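PDB 5DOZ: JamJ, which probably uses NADPH to form a cyclopropane ring on an acyl-carrier-protein-bound substrate, as an unusual polyketide synthase enoyl reductase. Local coordinates for residues Phe48-Asn53 / Phe76-Val81; Val44-Arg49 / Gly331-Thr336; Leu11-Tyr16 / Leu52-Met57. All coordinates share one frame; numbering follows the deposited sequence.

Contact 1 of 3, residues Phe48-Asn53 / Phe76-Val81; sequences FRDILN and FGFEAV. With NDP (NADPH dihydro-nicotinamide-adenine-dinucleotide phosphate), chain E.
Asp50, on the helix that starts at Phe48, faces the loop leading into strand 79-87, and its CA lies 6.0 Å from that of Phe76. The one direct hydrogen bond across the contact runs from Gly77 N to Asp50 OD1 at 3.0 Å. The donor meets OD1 on its syn side, 24° out of the carboxylate plane, and the bond is bent to 140° at the hydrogen. OD2 accepts a hydrogen bond from a water at 2.6 Å, and that water accepts from Phe78 N. OD2 also accepts from Asn47 N, just before the helix. The Phe78 ring fits between Arg49 and Asp50. Arg49 CB packs on Phe78 CE2 at 3.6 Å. Because the Arg49 chain bends at chi3, its guanidinium turns one face to the CE1-CZ rim of the ring. The two planes are 59° apart, so this is no flat stack. Asn53 ND2 comes to the edge of the same ring, 4.1 Å from Phe78 CZ, while Asn53 OD1 is hydrogen-bonded to Asn62 ND2. Phe76 turns its ring edge to the helix, with CE2 3.7 Å from Asp50 O. Phe48 leads the other way, and its CD1 lies 3.3 Å from O1A of NADPH. The carboxylate of Asp50 is buried but bound at both oxygens. These bonds would tend to stabilise its negative charge, and they tie the first helical turn beside the cofactor to the loop.

Contact 2 of 3, residues Val44-Arg49 / Gly331-Thr336; sequences VPVNFR and GRVVVT. With NDP (NADPH dihydro-nicotinamide-adenine-dinucleotide phosphate), chain E.
Arg332 bends at chi2 (-76°), which folds its chain over Pro45 and carries the guanidinium to Asn47. Asn47 has chi1 at -87°, and its OD1 lies 3.0 Å from Arg332 NH1, with amide and guanidinium planes nearly perpendicular. The backbones form an antiparallel pairing in the mixed sheet of the GroES-like fold, which joins strand 37-45 to the C-terminal strand 332-336. Val44 and Val335 are a hydrogen-bonded pair, with Val44 N to Val335 O at 2.7 Å and the return bond, Val335 N to Val44 O, at 2.8 Å. Pro45 and Val334 form the next, non-hydrogen-bonded pair. No N-H of Pro45 is needed for this pairing, and its CA makes a C-H...O contact with Val333 O at 3.2 Å. The same oxygen accepts from Val46 N, nearly along the C=O axis. Beyond this bond the backbones part, and a water bridges them, lying within hydrogen-bonding distance of Val46 O and accepting from Val333 N. Val46 CG2 lies against Val333 CG1 and Val335 CG2, 4.1 Å from each. Helix 317-326 packs on these valines through Leu324, Tyr323 and Ile317. Glu79 forms a salt bridge with Arg332 NH1 and also accepts from Asn47 ND2. This carboxylate fixes the NH1 end of the guanidinium. Arg332 NH2 points to the pyrophosphate of NADPH, where O2N lies 3.5 Å away, in the guanidinium plane at its edge.

Contact 3 of 3, residues Leu11-Tyr16 / Leu52-Met57; sequences LKIASY and LNALGM
Tyr16 lays its ring against the C-terminal end of helix 48-54. Its CG stands anti to the carbonyl carbon and beside the backbone N (chi1 -66°). This rotamer sets the CD1 side of the ring alongside the last turn. CD1 makes two close contacts there, one with Asn53 O and one with Gly56 CA, each at 3.4 Å. CE1 follows the same carbonyl, 3.5 Å from Asn53 O. That oxygen lies near the ring plane, at the edge, so the aromatic C-H bonds face it. Gly56 CA approaches the ring obliquely, and Tyr16 CB is 3.9 Å from it.

Gly56 has positive phi (73°). It has no side chain, and Tyr16 CB occupies the side where one would lie. This brings Tyr16 CA and Gly56 CA to 4.9 Å.

Ile13 makes a lighter contact from the strand. Its CG1 is anti to the backbone N (chi1 -155°), and the chain is extended at chi2. CD1 is thereby carried to the helix, 3.9 Å from Ala54 O and 4.4 Å from Ala54 CB. No hydrogen bond links the two segments. Just beyond Tyr16, a backbone bond joins Gly17 to Ala54. Val71 packs against both Ile13 and Tyr16, and Leu74 adds to the cover of Tyr16.

The helix closes with Met57 N bonded to Leu52 O and a weaker bond from Gly56 N to Asn53 O. The arrangement is a Schellman motif at a helix C-terminus, with an aromatic ring packed against its glycine.

All three contacts use helix 48-54. Along the chain 11-16 comes first, then 44-49, 48-53 and 52-57 in one overlapping run, then 76-81, and 331-336 last, so contacts 2 and 3 cross. The centres of contacts 1 and 2 are about 7 Å apart, those of 1 and 3 about 11 Å, and those of 2 and 3 about 16 Å. Contacts 1 and 2 reach neighbouring strands of one mixed sheet, and Glu79 joins them by binding Arg332 and Asn47. Phe76 of contact 1 packs on Leu11 and Ile13. Residues near both chain ends thus meet around one helix, whose N-terminal end borders NADPH while its other end lies toward the periphery.

Contact 1 of 3, residues Phe48-Asn53 / Phe76-Val81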
loop_
_atom_site.group_PDB
_atom_site.type_symbol
_atom_site.label_atom_id
_atom_site.label_comp_id
_atom_site.label_asym_id
_atom_site.label_seq_id
_atom_site.Cartn_x
_atom_site.Cartn_y
_atom_site.Cartn_z
ATOM N N PHE A 48 0.309 -2.577 6.775
ATOM C CA PHE A 48 1.057 -1.964 7.865
ATOM C C PHE A 48 0.131 -1.244 8.839
ATOM O O PHE A 48 0.311 -1.331 10.055
ATOM C CB PHE A 48 2.076 -0.989 7.284
ATOM C CG PHE A 48 3.109 -0.528 8.260
ATOM C CD1 PHE A 48 4.310 -1.209 8.385
ATOM C CD2 PHE A 48 2.898 0.607 9.032
ATOM C CE1 PHE A 48 5.275 -0.779 9.276
ATOM C CE2 PHE A 48 3.865 1.046 9.927
ATOM C CZ PHE A 48 5.054 0.351 10.050
ATOM N N ARG A 49 -0.861 -0.540 8.305
ATOM C CA ARG A 49 -1.836 0.169 9.138
ATOM C C ARG A 49 -2.741 -0.761 9.957
ATOM O O ARG A 49 -3.256 -0.348 11.000
ATOM C CB ARG A 49 -2.681 1.130 8.291
ATOM C CG ARG A 49 -2.178 2.565 8.279
ATOM C CD ARG A 49 -3.020 3.445 7.361
ATOM N NE ARG A 49 -4.380 3.689 7.855
ATOM C CZ ARG A 49 -5.285 4.457 7.245
ATOM N NH1 ARG A 49 -4.997 5.071 6.096
ATOM N NH2 ARG A 49 -6.487 4.611 7.787
ATOM N N ASP A 50 -2.949 -1.994 9.487
ATOM C CA ASP A 50 -3.724 -2.991 10.253
ATOM C C ASP A 50 -3.046 -3.298 11.586
ATOM O O ASP A 50 -3.709 -3.405 12.621
ATOM C CB ASP A 50 -3.908 -4.302 9.469
ATOM C CG ASP A 50 -4.921 -4.189 8.343
ATOM O OD1 ASP A 50 -6.065 -3.739 8.579
ATOM O OD2 ASP A 50 -4.576 -4.587 7.209
ATOM N N ILE A 51 -1.723 -3.447 11.548
ATOM C CA ILE A 51 -0.931 -3.731 12.744
ATOM C C ILE A 51 -0.962 -2.554 13.718
ATOM O O ILE A 51 -1.166 -2.746 14.914
ATOM C CB ILE A 51 0.517 -4.117 12.373
ATOM C CG1 ILE A 51 0.532 -5.510 11.737
ATOM C CG2 ILE A 51 1.438 -4.063 13.589
ATOM C CD1 ILE A 51 1.867 -5.877 11.133
ATOM N N LEU A 52 -0.778 -1.343 13.195
ATOM C CA LEU A 52 -0.886 -0.115 13.986
ATOM C C LEU A 52 -2.200 -0.046 14.755
ATOM O O LEU A 52 -2.201 0.241 15.957
ATOM C CB LEU A 52 -0.742 1.125 13.092
ATOM C CG LEU A 52 0.615 1.404 12.438
ATOM C CD1 LEU A 52 0.550 2.673 11.595
ATOM C CD2 LEU A 52 1.736 1.505 13.464
ATOM N N ASN A 53 -3.310 -0.311 14.060
ATOM C CA ASN A 53 -4.637 -0.365 14.684
ATOM C C ASN A 53 -4.758 -1.446 15.754
ATOM O O ASN A 53 -5.368 -1.227 16.802
ATOM C CB ASN A 53 -5.728 -0.566 13.630
ATOM C CG ASN A 53 -6.083 0.717 12.908
ATOM O OD1 ASN A 53 -6.013 1.806 13.480
ATOM N ND2 ASN A 53 -6.470 0.596 11.644
ATOM N N PHE A 76 -10.841 -4.425 10.359
ATOM C CA PHE A 76 -9.528 -4.561 9.745
ATOM C C PHE A 76 -9.670 -4.905 8.270
ATOM O O PHE A 76 -10.613 -5.591 7.885
ATOM C CB PHE A 76 -8.725 -5.654 10.472
ATOM C CG PHE A 76 -8.474 -5.362 11.931
ATOM C CD1 PHE A 76 -9.375 -5.789 12.910
ATOM C CD2 PHE A 76 -7.339 -4.668 12.332
ATOM C CE1 PHE A 76 -9.146 -5.526 14.252
ATOM C CE2 PHE A 76 -7.103 -4.400 13.672
ATOM C CZ PHE A 76 -8.009 -4.832 14.634
ATOM N N GLY A 77 -8.736 -4.420 7.452
ATOM C CA GLY A 77 -8.661 -4.796 6.038
ATOM C C GLY A 77 -8.942 -3.660 5.075
ATOM O O GLY A 77 -10.071 -3.176 4.990
ATOM N N PHE A 78 -7.914 -3.262 4.326
ATOM C CA PHE A 78 -7.958 -2.061 3.476
ATOM C C PHE A 78 -8.104 -2.372 1.987
ATOM O O PHE A 78 -8.295 -1.467 1.167
ATOM C CB PHE A 78 -6.695 -1.213 3.691
ATOM C CG PHE A 78 -6.633 -0.533 5.030
ATOM C CD1 PHE A 78 -7.318 0.661 5.252
ATOM C CD2 PHE A 78 -5.868 -1.065 6.058
ATOM C CE1 PHE A 78 -7.257 1.296 6.483
ATOM C CE2 PHE A 78 -5.799 -0.434 7.291
ATOM C CZ PHE A 78 -6.498 0.747 7.508
ATOM N N GLU A 79 -8.008 -3.653 1.649
ATOM C CA GLU A 79 -8.056 -4.134 0.274
ATOM C C GLU A 79 -8.327 -5.639 0.302
ATOM O O GLU A 79 -8.132 -6.280 1.335
ATOM C CB GLU A 79 -6.724 -3.861 -0.435
ATOM C CG GLU A 79 -5.509 -4.276 0.385
ATOM C CD GLU A 79 -4.192 -4.169 -0.358
ATOM O OE1 GLU A 79 -4.192 -4.208 -1.608
ATOM O OE2 GLU A 79 -3.142 -4.049 0.321
ATOM N N ALA A 80 -8.749 -6.199 -0.834
ATOM C CA ALA A 80 -9.024 -7.637 -0.950
ATOM C C ALA A 80 -9.259 -8.053 -2.399
ATOM O O ALA A 80 -9.287 -7.228 -3.306
ATOM C CB ALA A 80 -10.234 -8.022 -0.102
ATOM N N VAL A 81 -9.419 -9.351 -2.602
ATOM C CA VAL A 81 -9.950 -9.871 -3.850
ATOM C C VAL A 81 -11.154 -10.733 -3.480
ATOM O O VAL A 81 -11.241 -11.225 -2.356
ATOM C CB VAL A 81 -8.887 -10.665 -4.647
ATOM C CG1 VAL A 81 -8.476 -11.935 -3.911
ATOM C CG2 VAL A 81 -9.396 -10.993 -6.046
HETATM P PA NDP E . 5.424 -3.102 4.812
HETATM O O1A NDP E . 5.226 -3.552 6.246
HETATM O O2A NDP E . 5.331 -4.096 3.686
HETATM O O5B NDP E . 6.874 -2.417 4.690
HETATM C C5B NDP E . 7.609 -1.986 5.829
HETATM C C4B NDP E . 9.080 -2.075 5.460
HETATM O O4B NDP E . 9.812 -1.108 6.222
HETATM C C3B NDP E . 9.698 -3.432 5.782
HETATM O O3B NDP E . 9.705 -4.308 4.650
HETATM C C2B NDP E . 11.120 -3.087 6.139
HETATM O O2B NDP E . 11.920 -3.259 4.980
HETATM C C1B NDP E . 11.121 -1.607 6.476
HETATM N N9A NDP E . 11.459 -1.375 7.892
HETATM C C8A NDP E . 10.988 -2.057 8.949
HETATM N N7A NDP E . 11.509 -1.570 10.097
HETATM C C5A NDP E . 12.330 -0.552 9.770
HETATM C C6A NDP E . 13.198 0.405 10.493
HETATM N N6A NDP E . 13.293 0.372 11.840
HETATM N N1A NDP E . 13.892 1.314 9.761
HETATM C C2A NDP E . 13.812 1.367 8.419
HETATM N N3A NDP E . 13.040 0.527 7.706
HETATM C C4A NDP E . 12.292 -0.430 8.314
HETATM O O3 NDP E . 4.458 -1.843 4.533
HETATM P PN NDP E . 4.021 -1.261 3.097
HETATM O O1N NDP E . 5.122 -1.455 2.099
HETATM O O2N NDP E . 2.639 -1.762 2.780
HETATM O O5D NDP E . 3.903 0.321 3.384
HETATM C C5D NDP E . 5.014 1.085 3.874
HETATM C C4D NDP E . 4.523 2.343 4.591
HETATM O O4D NDP E . 3.654 3.107 3.751
HETATM C C3D NDP E . 3.714 2.028 5.833
HETATM O O3D NDP E . 4.061 2.996 6.820
HETATM C C2D NDP E . 2.269 2.200 5.401
HETATM O O2D NDP E . 1.371 2.513 6.476
HETATM C C1D NDP E . 2.382 3.310 4.372
HETATM N N1N NDP E . 1.321 3.258 3.366
HETATM C C2N NDP E . 0.695 4.401 3.054
HETATM C C3N NDP E . -0.119 4.506 1.933
HETATM C C7N NDP E . -0.596 5.859 1.485
HETATM O O7N NDP E . -1.638 5.976 0.862
HETATM N N7N NDP E . 0.144 6.924 1.779
HETATM C C4N NDP E . -0.633 3.249 1.261
HETATM C C5N NDP E . 0.200 2.100 1.604
HETATM C C6N NDP E . 1.074 2.119 2.691
HETATM P P2B NDP E . 13.497 -3.494 5.092
HETATM O O1X NDP E . 13.644 -4.733 5.946
HETATM O O2X NDP E . 13.882 -3.669 3.656
HETATM O O3X NDP E . 14.030 -2.232 5.723
HETATM O O HOH W 1 -5.421 -5.155 4.793
#

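Contact 2 of 3, residues Val44-Arg49 / Gly331-Thr336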
loop_
_atom_site.group_PDB
_atom_site.type_symbol
_atom_site.label_atom_id
_atom_site.label_comp_id
_atom_site.label_asym_id
_atom_site.label_seq_id
_atom_site.Cartn_x
_atom_site.Cartn_y
_atom_site.Cartn_z
ATOM N N VAL A 44 -7.133 -11.609 1.647
ATOM C CA VAL A 44 -6.902 -10.269 2.189
ATOM C C VAL A 44 -5.456 -10.106 2.639
ATOM O O VAL A 44 -4.971 -10.863 3.481
ATOM C CB VAL A 44 -7.817 -9.962 3.401
ATOM C CG1 VAL A 44 -7.760 -8.480 3.755
ATOM C CG2 VAL A 44 -9.252 -10.390 3.142
ATOM N N PRO A 45 -4.752 -9.117 2.070
ATOM C CA PRO A 45 -3.411 -8.853 2.577
ATOM C C PRO A 45 -3.438 -8.089 3.901
ATOM O O PRO A 45 -4.347 -7.285 4.144
ATOM C CB PRO A 45 -2.747 -8.037 1.461
ATOM C CG PRO A 45 -3.858 -7.523 0.615
ATOM C CD PRO A 45 -5.034 -8.439 0.792
ATOM N N VAL A 46 -2.473 -8.383 4.768
ATOM C CA VAL A 46 -2.287 -7.620 5.993
ATOM C C VAL A 46 -1.519 -6.361 5.616
ATOM O O VAL A 46 -0.470 -6.433 4.970
ATOM C CB VAL A 46 -1.466 -8.389 7.053
ATOM C CG1 VAL A 46 -1.600 -7.713 8.415
ATOM C CG2 VAL A 46 -1.907 -9.842 7.139
ATOM N N ASN A 47 -2.054 -5.210 6.003
ATOM C CA ASN A 47 -1.387 -3.949 5.735
ATOM C C ASN A 47 -0.683 -3.436 6.982
ATOM O O ASN A 47 -1.017 -3.823 8.101
ATOM C CB ASN A 47 -2.375 -2.919 5.176
ATOM C CG ASN A 47 -2.516 -3.011 3.660
ATOM O OD1 ASN A 47 -1.709 -2.457 2.915
ATOM N ND2 ASN A 47 -3.542 -3.707 3.200
ATOM N N PHE A 48 0.309 -2.577 6.775
ATOM C CA PHE A 48 1.057 -1.964 7.865
ATOM C C PHE A 48 0.131 -1.244 8.839
ATOM O O PHE A 48 0.311 -1.331 10.055
ATOM C CB PHE A 48 2.076 -0.989 7.284
ATOM C CG PHE A 48 3.109 -0.528 8.260
ATOM C CD1 PHE A 48 4.310 -1.209 8.385
ATOM C CD2 PHE A 48 2.898 0.607 9.032
ATOM C CE1 PHE A 48 5.275 -0.779 9.276
ATOM C CE2 PHE A 48 3.865 1.046 9.927
ATOM C CZ PHE A 48 5.054 0.351 10.050
ATOM N N ARG A 49 -0.861 -0.540 8.305
ATOM C CA ARG A 49 -1.836 0.169 9.138
ATOM C C ARG A 49 -2.741 -0.761 9.957
ATOM O O ARG A 49 -3.256 -0.348 11.000
ATOM C CB ARG A 49 -2.681 1.130 8.291
ATOM C CG ARG A 49 -2.178 2.565 8.279
ATOM C CD ARG A 49 -3.020 3.445 7.361
ATOM N NE ARG A 49 -4.380 3.689 7.855
ATOM C CZ ARG A 49 -5.285 4.457 7.245
ATOM N NH1 ARG A 49 -4.997 5.071 6.096
ATOM N NH2 ARG A 49 -6.487 4.611 7.787
ATOM N N GLY A 331 7.821 -8.431 -0.102
ATOM C CA GLY A 331 6.579 -8.364 -0.865
ATOM C C GLY A 331 5.354 -8.266 0.028
ATOM O O GLY A 331 5.262 -7.359 0.858
ATOM N N ARG A 332 4.434 -9.220 -0.138
ATOM C CA ARG A 332 3.116 -9.199 0.501
ATOM C C ARG A 332 2.819 -10.406 1.395
ATOM O O ARG A 332 3.311 -11.514 1.161
ATOM C CB ARG A 332 2.015 -9.070 -0.563
ATOM C CG ARG A 332 1.547 -7.644 -0.820
ATOM C CD ARG A 332 0.641 -7.200 0.315
ATOM N NE ARG A 332 -0.101 -5.965 0.070
ATOM C CZ ARG A 332 0.164 -4.806 0.665
ATOM N NH1 ARG A 332 -0.588 -3.745 0.410
ATOM N NH2 ARG A 332 1.180 -4.702 1.517
ATOM N N VAL A 333 2.004 -10.166 2.421
ATOM C CA VAL A 333 1.508 -11.209 3.316
ATOM C C VAL A 333 -0.007 -11.293 3.131
ATOM O O VAL A 333 -0.723 -10.320 3.393
ATOM C CB VAL A 333 1.852 -10.904 4.791
ATOM C CG1 VAL A 333 1.294 -11.979 5.715
ATOM C CG2 VAL A 333 3.357 -10.757 4.975
ATOM N N VAL A 334 -0.484 -12.453 2.679
ATOM C CA VAL A 334 -1.874 -12.604 2.226
ATOM C C VAL A 334 -2.608 -13.703 2.994
ATOM O O VAL A 334 -2.108 -14.821 3.124
ATOM C CB VAL A 334 -1.944 -12.909 0.708
ATOM C CG1 VAL A 334 -3.389 -12.910 0.209
ATOM C CG2 VAL A 334 -1.109 -11.911 -0.091
ATOM N N VAL A 335 -3.795 -13.369 3.499
ATOM C CA VAL A 335 -4.634 -14.315 4.217
ATOM C C VAL A 335 -5.751 -14.831 3.311
ATOM O O VAL A 335 -6.469 -14.044 2.694
ATOM C CB VAL A 335 -5.253 -13.679 5.483
ATOM C CG1 VAL A 335 -6.202 -14.653 6.166
ATOM C CG2 VAL A 335 -4.169 -13.232 6.458
ATOM N N THR A 336 -5.886 -16.152 3.235
ATOM C CA THR A 336 -7.011 -16.782 2.545
ATOM C C THR A 336 -8.207 -16.869 3.487
ATOM O O THR A 336 -8.042 -17.125 4.678
ATOM C CB THR A 336 -6.662 -18.205 2.071
ATOM O OG1 THR A 336 -6.263 -18.999 3.196
ATOM C CG2 THR A 336 -5.531 -18.171 1.053
HETATM P PA NDP E . 5.424 -3.102 4.812
HETATM O O1A NDP E . 5.226 -3.552 6.246
HETATM O O2A NDP E . 5.331 -4.096 3.686
HETATM O O5B NDP E . 6.874 -2.417 4.690
HETATM C C5B NDP E . 7.609 -1.986 5.829
HETATM C C4B NDP E . 9.080 -2.075 5.460
HETATM O O4B NDP E . 9.812 -1.108 6.222
HETATM C C3B NDP E . 9.698 -3.432 5.782
HETATM O O3B NDP E . 9.705 -4.308 4.650
HETATM C C2B NDP E . 11.120 -3.087 6.139
HETATM O O2B NDP E . 11.920 -3.259 4.980
HETATM C C1B NDP E . 11.121 -1.607 6.476
HETATM N N9A NDP E . 11.459 -1.375 7.892
HETATM C C8A NDP E . 10.988 -2.057 8.949
HETATM N N7A NDP E . 11.509 -1.570 10.097
HETATM C C5A NDP E . 12.330 -0.552 9.770
HETATM C C6A NDP E . 13.198 0.405 10.493
HETATM N N6A NDP E . 13.293 0.372 11.840
HETATM N N1A NDP E . 13.892 1.314 9.761
HETATM C C2A NDP E . 13.812 1.367 8.419
HETATM N N3A NDP E . 13.040 0.527 7.706
HETATM C C4A NDP E . 12.292 -0.430 8.314
HETATM O O3 NDP E . 4.458 -1.843 4.533
HETATM P PN NDP E . 4.021 -1.261 3.097
HETATM O O1N NDP E . 5.122 -1.455 2.099
HETATM O O2N NDP E . 2.639 -1.762 2.780
HETATM O O5D NDP E . 3.903 0.321 3.384
HETATM C C5D NDP E . 5.014 1.085 3.874
HETATM C C4D NDP E . 4.523 2.343 4.591
HETATM O O4D NDP E . 3.654 3.107 3.751
HETATM C C3D NDP E . 3.714 2.028 5.833
HETATM O O3D NDP E . 4.061 2.996 6.820
HETATM C C2D NDP E . 2.269 2.200 5.401
HETATM O O2D NDP E . 1.371 2.513 6.476
HETATM C C1D NDP E . 2.382 3.310 4.372
HETATM N N1N NDP E . 1.321 3.258 3.366
HETATM C C2N NDP E . 0.695 4.401 3.054
HETATM C C3N NDP E . -0.119 4.506 1.933
HETATM C C7N NDP E . -0.596 5.859 1.485
HETATM O O7N NDP E . -1.638 5.976 0.862
HETATM N N7N NDP E . 0.144 6.924 1.779
HETATM C C4N NDP E . -0.633 3.249 1.261
HETATM C C5N NDP E . 0.200 2.100 1.604
HETATM C C6N NDP E . 1.074 2.119 2.691
HETATM P P2B NDP E . 13.497 -3.494 5.092
HETATM O O1X NDP E . 13.644 -4.733 5.946
HETATM O O2X NDP E . 13.882 -3.669 3.656
HETATM O O3X NDP E . 14.030 -2.232 5.723
HETATM O O HOH W 2 1.547 -7.718 3.557
#

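Contact 3 of 3, residues Leu11-Tyr16 / Leu52-Met57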
loop_
_atom_site.group_PDB
_atom_site.type_symbol
_atom_site.label_atom_id
_atom_site.label_comp_id
_atom_site.label_asym_id
_atom_site.label_seq_id
_atom_site.Cartn_x
_atom_site.Cartn_y
_atom_site.Cartn_z
ATOM N N LEU A 11 -13.155 -9.992 11.604
ATOM C CA LEU A 11 -12.017 -9.853 12.506
ATOM C C LEU A 11 -12.203 -8.663 13.434
ATOM O O LEU A 11 -12.464 -7.536 12.990
ATOM C CB LEU A 11 -10.703 -9.741 11.731
ATOM C CG LEU A 11 -9.403 -9.845 12.532
ATOM C CD1 LEU A 11 -9.226 -11.245 13.121
ATOM C CD2 LEU A 11 -8.221 -9.463 11.647
ATOM N N LYS A 12 -12.072 -8.933 14.730
ATOM C CA LYS A 12 -12.269 -7.928 15.766
ATOM C C LYS A 12 -11.198 -8.061 16.846
ATOM O O LYS A 12 -10.521 -9.085 16.949
ATOM C CB LYS A 12 -13.668 -8.064 16.401
ATOM C CG LYS A 12 -14.850 -7.963 15.436
ATOM C CD LYS A 12 -15.040 -6.560 14.876
ATOM C CE LYS A 12 -15.748 -5.644 15.863
ATOM N NZ LYS A 12 -15.689 -4.229 15.400
ATOM N N ILE A 13 -11.052 -7.018 17.652
ATOM C CA ILE A 13 -10.156 -7.060 18.803
ATOM C C ILE A 13 -10.885 -6.431 19.991
ATOM O O ILE A 13 -11.443 -5.341 19.874
ATOM C CB ILE A 13 -8.775 -6.419 18.476
ATOM C CG1 ILE A 13 -7.677 -6.980 19.388
ATOM C CG2 ILE A 13 -8.827 -4.894 18.492
ATOM C CD1 ILE A 13 -6.283 -6.857 18.804
ATOM N N ALA A 14 -10.919 -7.138 21.117
ATOM C CA ALA A 14 -11.702 -6.695 22.280
ATOM C C ALA A 14 -10.981 -5.634 23.118
ATOM O O ALA A 14 -11.585 -5.010 23.996
ATOM C CB ALA A 14 -12.105 -7.886 23.141
ATOM N N SER A 15 -9.692 -5.448 22.842
ATOM C CA SER A 15 -8.883 -4.400 23.464
ATOM C C SER A 15 -7.585 -4.201 22.682
ATOM O O SER A 15 -7.063 -5.140 22.085
ATOM C CB SER A 15 -8.568 -4.745 24.920
ATOM O OG SER A 15 -7.805 -5.934 25.000
ATOM N N TYR A 16 -7.070 -2.975 22.706
ATOM C CA TYR A 16 -5.851 -2.599 21.987
ATOM C C TYR A 16 -4.566 -3.176 22.604
ATOM O O TYR A 16 -4.571 -3.644 23.744
ATOM C CB TYR A 16 -5.747 -1.071 21.942
ATOM C CG TYR A 16 -6.819 -0.389 21.122
ATOM C CD1 TYR A 16 -6.904 -0.597 19.744
ATOM C CD2 TYR A 16 -7.739 0.478 21.714
ATOM C CE1 TYR A 16 -7.869 0.030 18.985
ATOM C CE2 TYR A 16 -8.717 1.113 20.951
ATOM C CZ TYR A 16 -8.772 0.882 19.585
ATOM O OH TYR A 16 -9.726 1.494 18.798
ATOM N N LEU A 52 -0.778 -1.343 13.195
ATOM C CA LEU A 52 -0.886 -0.115 13.986
ATOM C C LEU A 52 -2.200 -0.046 14.755
ATOM O O LEU A 52 -2.201 0.241 15.957
ATOM C CB LEU A 52 -0.742 1.125 13.092
ATOM C CG LEU A 52 0.615 1.404 12.438
ATOM C CD1 LEU A 52 0.550 2.673 11.595
ATOM C CD2 LEU A 52 1.736 1.505 13.464
ATOM N N ASN A 53 -3.310 -0.311 14.060
ATOM C CA ASN A 53 -4.637 -0.365 14.684
ATOM C C ASN A 53 -4.758 -1.446 15.754
ATOM O O ASN A 53 -5.368 -1.227 16.802
ATOM C CB ASN A 53 -5.728 -0.566 13.630
ATOM C CG ASN A 53 -6.083 0.717 12.908
ATOM O OD1 ASN A 53 -6.013 1.806 13.480
ATOM N ND2 ASN A 53 -6.470 0.596 11.644
ATOM N N ALA A 54 -4.182 -2.614 15.478
ATOM C CA ALA A 54 -4.215 -3.729 16.414
ATOM C C ALA A 54 -3.481 -3.385 17.716
ATOM O O ALA A 54 -3.882 -3.824 18.793
ATOM C CB ALA A 54 -3.636 -4.977 15.771
ATOM N N LEU A 55 -2.424 -2.583 17.606
ATOM C CA LEU A 55 -1.667 -2.120 18.771
ATOM C C LEU A 55 -2.243 -0.826 19.347
ATOM O O LEU A 55 -1.792 -0.345 20.387
ATOM C CB LEU A 55 -0.183 -1.952 18.424
ATOM C CG LEU A 55 0.557 -3.206 17.938
ATOM C CD1 LEU A 55 2.011 -2.883 17.611
ATOM C CD2 LEU A 55 0.471 -4.338 18.956
ATOM N N GLY A 56 -3.244 -0.275 18.662
ATOM C CA GLY A 56 -3.963 0.911 19.120
ATOM C C GLY A 56 -3.160 2.187 19.005
ATOM O O GLY A 56 -3.069 2.957 19.961
ATOM N N MET A 57 -2.598 2.422 17.825
ATOM C CA MET A 57 -1.680 3.538 17.624
ATOM C C MET A 57 -2.200 4.591 16.647
ATOM O O MET A 57 -1.465 5.500 16.257
ATOM C CB MET A 57 -0.307 3.017 17.194
ATOM C CG MET A 57 0.404 2.241 18.292
ATOM S SD MET A 57 1.909 1.435 17.718
ATOM C CE MET A 57 2.706 1.100 19.290
#